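Local coordinates for BlEst2 (Bacillus licheniformis, PDB 6WPX), which probably hydrolyses ester bonds as a secreted lipase or esterase of the alpha/beta-hydrolase fold, and is captured here in its propeptide form, at residues Lys47-Phe52 against Arg111-Val116; Val138-Thr143 against Leu271-Asn276. One frame throughout, in Å; residues are numbered along the deposited sequence.

Contact 1. Residues Lys47-Phe52 against Arg111-Val116; sequences KPPIVF and RKVILV
Ile50, Val51 and Phe52 pair in register with Ile114, Leu115 and Val116 as parallel strands whose short axes approach to 4.6 Å and are turned 30° from each other. The ladder is zipped by backbone bonds of 2.8 to 3.0 Å from Ile114 N to Pro49 O, Val51 N to Ile114 O and Val116 N to Val51 O. On one face, Ile50 CG2 touches Val116 CG2 at 3.5 Å and also lies over the Phe52 ring, offset toward its rim. Phe52 and Val116 run side by side, the ring carbon CE1 meeting CB of the valine at 3.8 Å. On the other face, Val51 is wedged between two residues of the partner strand: its CG2 meets Val113 CG2, and its CB meets Leu115 CD2, both at 3.7 Å. Before the strands begin, Pro48 CD rests on Ile114 CD1, while Pro49 CD stands 3.8 Å above the centre of the Arg111 guanidinium. The chain of Arg111, extended from CG to NE, crosses Pro49 obliquely, and NH1 makes a weak bond to Lys47 O; the stronger partner of NH1 is Asp44 O, and the Asp44 carboxylate forms a salt bridge with Lys47 NZ. The pairing belongs to the central parallel sheet of an alpha/beta-hydrolase fold. Strand 80-83 flanks residues 50-53 and strand 138-144 flanks residues 113-118, helix 91-109 packs on the Val51 and Leu115 face, and helix 260-267 covers Ile50, Phe52 and Val116.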
# COMPACT_ATOMS: atom_id res chain seq x y z
N LYS A 47 8.75 -4.99 -32.27
CA LYS A 47 8.06 -5.56 -31.11
C LYS A 47 8.99 -6.38 -30.20
O LYS A 47 9.07 -7.60 -30.35
CB LYS A 47 6.86 -6.41 -31.55
CG LYS A 47 5.75 -5.62 -32.23
CD LYS A 47 4.65 -6.56 -32.69
CE LYS A 47 3.54 -5.83 -33.38
NZ LYS A 47 4.05 -5.13 -34.60
N PRO A 48 9.64 -5.77 -29.19
CA PRO A 48 10.49 -6.57 -28.29
C PRO A 48 9.67 -7.57 -27.47
O PRO A 48 8.49 -7.31 -27.21
CB PRO A 48 11.14 -5.51 -27.37
CG PRO A 48 11.04 -4.22 -28.15
CD PRO A 48 9.69 -4.33 -28.83
N PRO A 49 10.24 -8.73 -27.05
CA PRO A 49 9.47 -9.64 -26.20
C PRO A 49 9.15 -8.97 -24.86
O PRO A 49 9.87 -8.09 -24.39
CB PRO A 49 10.43 -10.83 -26.00
CG PRO A 49 11.48 -10.67 -27.12
CD PRO A 49 11.63 -9.21 -27.27
N ILE A 50 8.05 -9.39 -24.24
CA ILE A 50 7.66 -8.81 -22.94
C ILE A 50 7.92 -9.80 -21.84
O ILE A 50 7.48 -10.94 -21.93
CB ILE A 50 6.17 -8.37 -22.92
CG1 ILE A 50 5.83 -7.40 -24.05
CG2 ILE A 50 5.81 -7.80 -21.55
CD1 ILE A 50 4.33 -7.45 -24.42
N VAL A 51 8.57 -9.35 -20.77
CA VAL A 51 8.74 -10.16 -19.57
C VAL A 51 7.73 -9.62 -18.55
O VAL A 51 7.80 -8.45 -18.17
CB VAL A 51 10.18 -10.16 -19.02
CG1 VAL A 51 10.26 -10.91 -17.68
CG2 VAL A 51 11.12 -10.78 -20.04
N PHE A 52 6.79 -10.48 -18.14
CA PHE A 52 5.75 -10.11 -17.17
C PHE A 52 6.23 -10.44 -15.78
O PHE A 52 6.66 -11.56 -15.53
CB PHE A 52 4.42 -10.80 -17.52
CG PHE A 52 3.79 -10.22 -18.76
CD1 PHE A 52 2.96 -9.10 -18.69
CD2 PHE A 52 4.02 -10.80 -20.01
CE1 PHE A 52 2.37 -8.58 -19.85
CE2 PHE A 52 3.39 -10.30 -21.16
CZ PHE A 52 2.57 -9.19 -21.07
N ARG A 111 17.65 -10.63 -27.99
CA ARG A 111 17.43 -9.17 -28.02
C ARG A 111 16.85 -8.67 -26.70
O ARG A 111 16.35 -9.48 -25.91
CB ARG A 111 16.49 -8.76 -29.18
CG ARG A 111 15.14 -9.49 -29.21
CD ARG A 111 14.42 -9.17 -30.48
NE ARG A 111 13.22 -9.98 -30.67
CZ ARG A 111 12.07 -9.51 -31.12
NH1 ARG A 111 11.94 -8.23 -31.43
NH2 ARG A 111 11.03 -10.32 -31.27
N LYS A 112 16.87 -7.32 -26.51
CA LYS A 112 16.35 -6.63 -25.33
C LYS A 112 14.85 -6.82 -25.22
O LYS A 112 14.13 -6.93 -26.22
CB LYS A 112 16.71 -5.13 -25.31
CG LYS A 112 18.18 -4.87 -25.01
CD LYS A 112 18.42 -3.41 -24.74
CE LYS A 112 19.85 -3.01 -25.00
NZ LYS A 112 20.24 -1.87 -24.13
N VAL A 113 14.41 -6.96 -23.99
CA VAL A 113 13.01 -7.20 -23.68
C VAL A 113 12.38 -5.97 -23.04
O VAL A 113 13.08 -5.04 -22.62
CB VAL A 113 12.84 -8.46 -22.79
CG1 VAL A 113 13.47 -9.69 -23.43
CG2 VAL A 113 13.39 -8.24 -21.38
N ILE A 114 11.05 -6.00 -22.93
CA ILE A 114 10.29 -4.96 -22.26
C ILE A 114 9.86 -5.58 -20.94
O ILE A 114 9.46 -6.74 -20.92
CB ILE A 114 9.06 -4.56 -23.12
CG1 ILE A 114 9.49 -3.79 -24.38
CG2 ILE A 114 8.00 -3.77 -22.28
CD1 ILE A 114 8.36 -3.74 -25.44
N LEU A 115 9.92 -4.84 -19.84
CA LEU A 115 9.35 -5.36 -18.60
C LEU A 115 7.97 -4.76 -18.43
O LEU A 115 7.82 -3.53 -18.54
CB LEU A 115 10.22 -5.04 -17.37
CG LEU A 115 11.64 -5.63 -17.34
CD1 LEU A 115 12.34 -5.21 -16.08
CD2 LEU A 115 11.62 -7.16 -17.41
N VAL A 116 6.96 -5.62 -18.20
CA VAL A 116 5.61 -5.21 -17.81
C VAL A 116 5.50 -5.76 -16.41
O VAL A 116 5.49 -6.97 -16.21
CB VAL A 116 4.44 -5.61 -18.74
CG1 VAL A 116 3.09 -5.28 -18.08
CG2 VAL A 116 4.55 -4.87 -20.08

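Contact 2. Residues Val138-Thr143 against Leu271-Asn276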
# COMPACT_ATOMS: atom_id res chain seq x y z
N VAL A 138 17.23 -4.87 -21.12
CA VAL A 138 15.89 -4.28 -21.13
C VAL A 138 15.85 -2.98 -21.89
O VAL A 138 16.68 -2.11 -21.67
CB VAL A 138 15.35 -4.13 -19.67
CG1 VAL A 138 13.97 -3.44 -19.63
CG2 VAL A 138 15.30 -5.48 -18.96
N GLU A 139 14.83 -2.83 -22.75
CA GLU A 139 14.61 -1.63 -23.55
C GLU A 139 13.77 -0.61 -22.78
O GLU A 139 14.03 0.60 -22.85
CB GLU A 139 13.97 -2.02 -24.90
CG GLU A 139 13.97 -0.92 -25.96
CD GLU A 139 12.65 -0.17 -26.04
OE1 GLU A 139 11.59 -0.80 -25.86
OE2 GLU A 139 12.68 1.06 -26.29
N ARG A 140 12.74 -1.09 -22.05
CA ARG A 140 11.85 -0.22 -21.30
C ARG A 140 11.10 -0.99 -20.24
O ARG A 140 11.01 -2.22 -20.29
CB ARG A 140 10.87 0.53 -22.24
CG ARG A 140 9.85 -0.36 -22.95
CD ARG A 140 8.95 0.44 -23.87
NE ARG A 140 9.71 1.10 -24.94
CZ ARG A 140 9.24 2.07 -25.70
NH1 ARG A 140 8.00 2.51 -25.54
NH2 ARG A 140 10.00 2.61 -26.65
N VAL A 141 10.55 -0.24 -19.31
CA VAL A 141 9.76 -0.76 -18.20
C VAL A 141 8.41 -0.04 -18.13
O VAL A 141 8.35 1.19 -18.08
CB VAL A 141 10.53 -0.65 -16.86
CG1 VAL A 141 9.73 -1.24 -15.70
CG2 VAL A 141 11.90 -1.31 -16.96
N ILE A 142 7.33 -0.83 -18.05
CA ILE A 142 5.97 -0.36 -17.82
C ILE A 142 5.55 -0.96 -16.47
O ILE A 142 5.58 -2.16 -16.28
CB ILE A 142 5.03 -0.75 -18.98
CG1 ILE A 142 5.53 -0.16 -20.32
CG2 ILE A 142 3.56 -0.37 -18.65
CD1 ILE A 142 5.12 -0.93 -21.50
N THR A 143 5.18 -0.10 -15.53
CA THR A 143 4.74 -0.55 -14.21
C THR A 143 3.23 -0.35 -14.10
O THR A 143 2.72 0.67 -14.52
CB THR A 143 5.53 0.09 -13.08
OG1 THR A 143 5.13 1.45 -12.89
CG2 THR A 143 7.05 -0.03 -13.25
N LEU A 271 4.44 0.07 -25.41
CA LEU A 271 5.48 -0.91 -25.68
C LEU A 271 6.45 -0.37 -26.72
O LEU A 271 7.59 -0.82 -26.75
CB LEU A 271 4.88 -2.25 -26.18
CG LEU A 271 3.93 -2.99 -25.23
CD1 LEU A 271 3.20 -4.12 -25.97
CD2 LEU A 271 4.66 -3.52 -24.00
N THR A 272 6.02 0.57 -27.59
CA THR A 272 6.86 1.05 -28.71
C THR A 272 7.09 2.55 -28.79
O THR A 272 8.11 2.97 -29.34
CB THR A 272 6.27 0.56 -30.04
OG1 THR A 272 4.94 1.12 -30.22
CG2 THR A 272 6.22 -0.97 -30.13
N ILE A 273 6.12 3.36 -28.34
CA ILE A 273 6.15 4.82 -28.45
C ILE A 273 7.38 5.47 -27.80
O ILE A 273 7.90 4.95 -26.81
CB ILE A 273 4.82 5.39 -27.85
CG1 ILE A 273 4.47 6.76 -28.42
CG2 ILE A 273 4.81 5.39 -26.30
CD1 ILE A 273 3.09 7.38 -27.81
N GLN A 274 7.85 6.61 -28.35
CA GLN A 274 8.92 7.42 -27.75
C GLN A 274 8.18 8.57 -27.09
O GLN A 274 7.59 9.38 -27.77
CB GLN A 274 9.91 7.99 -28.81
CG GLN A 274 10.84 7.03 -29.55
CD GLN A 274 11.20 5.73 -28.87
OE1 GLN A 274 11.78 5.71 -27.78
NE2 GLN A 274 10.85 4.64 -29.49
N ALA A 275 8.13 8.58 -25.77
CA ALA A 275 7.38 9.61 -25.04
C ALA A 275 8.24 10.35 -24.06
O ALA A 275 9.27 9.85 -23.62
CB ALA A 275 6.19 8.98 -24.32
N ASN A 276 7.79 11.53 -23.68
CA ASN A 276 8.49 12.34 -22.70
C ASN A 276 7.91 12.09 -21.33
O ASN A 276 6.82 11.54 -21.20
CB ASN A 276 8.36 13.82 -23.07
CG ASN A 276 8.95 14.12 -24.40
OD1 ASN A 276 10.16 14.04 -24.60
ND2 ASN A 276 8.10 14.39 -25.37
O HOH W 1 10.04 -0.93 -28.03
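Arg140 reaches from its strand to the backbone of residues 271-273. CG sits between the backbone N and the carbonyl carbon (chi1 67°), and a bend at chi3 (62°) turns NE aside from the line of the chain. NH1 donates to Ile273 O at 2.8 Å, on a lone pair in the carbonyl plane, with a weak second bond to the same oxygen from NH2 and another weak one from NH2 to Thr272 O. NH1 is also bonded to Leu270 O, just before the segment. Leu271 O lies 3.2 Å above one face of the guanidinium, offset toward its rim. Side-on, Glu139 takes NE on OE1 (2.8 Å) and NH2 on the syn lone pair of OE2 (3.1 Å), a salt bridge that fixes the rotation of the group. One water joins Glu139 OE1 to Leu271 O. Beyond the arginine, Ile142 CD1 meets Leu271 CD2 at 3.6 Å, the side chains crossing at about a right angle. A methionine in place of Arg140 would probably leave the Glu139 carboxylate without its charged mate and the Ile273 carbonyl without these donors. A charge probably balanced by the neighbouring Glu139 thus ties an irregular segment to the sheet, the polar part running through main-chain oxygens.

The centres of contacts 1 and 2 lie about 10 Å apart. Contact 1 closes before contact 2 opens along the chain, yet strands 113-118 and 138-144 are neighbours in one sheet, joined by probable backbone hydrogen bonds from Glu139 N to Val113 O (2.8 Å) and Ile142 N to Leu115 O (2.8 Å). Ile114 belongs to both environments, its CD1 lying 3.3 Å from Leu271 O. Contact 1 is one strand pairing within the sheet, whereas contact 2 fastens to that sheet the loop that follows helix 260-267 and leads on to strand 290-297, the first strand of the beta-rich C-terminal part.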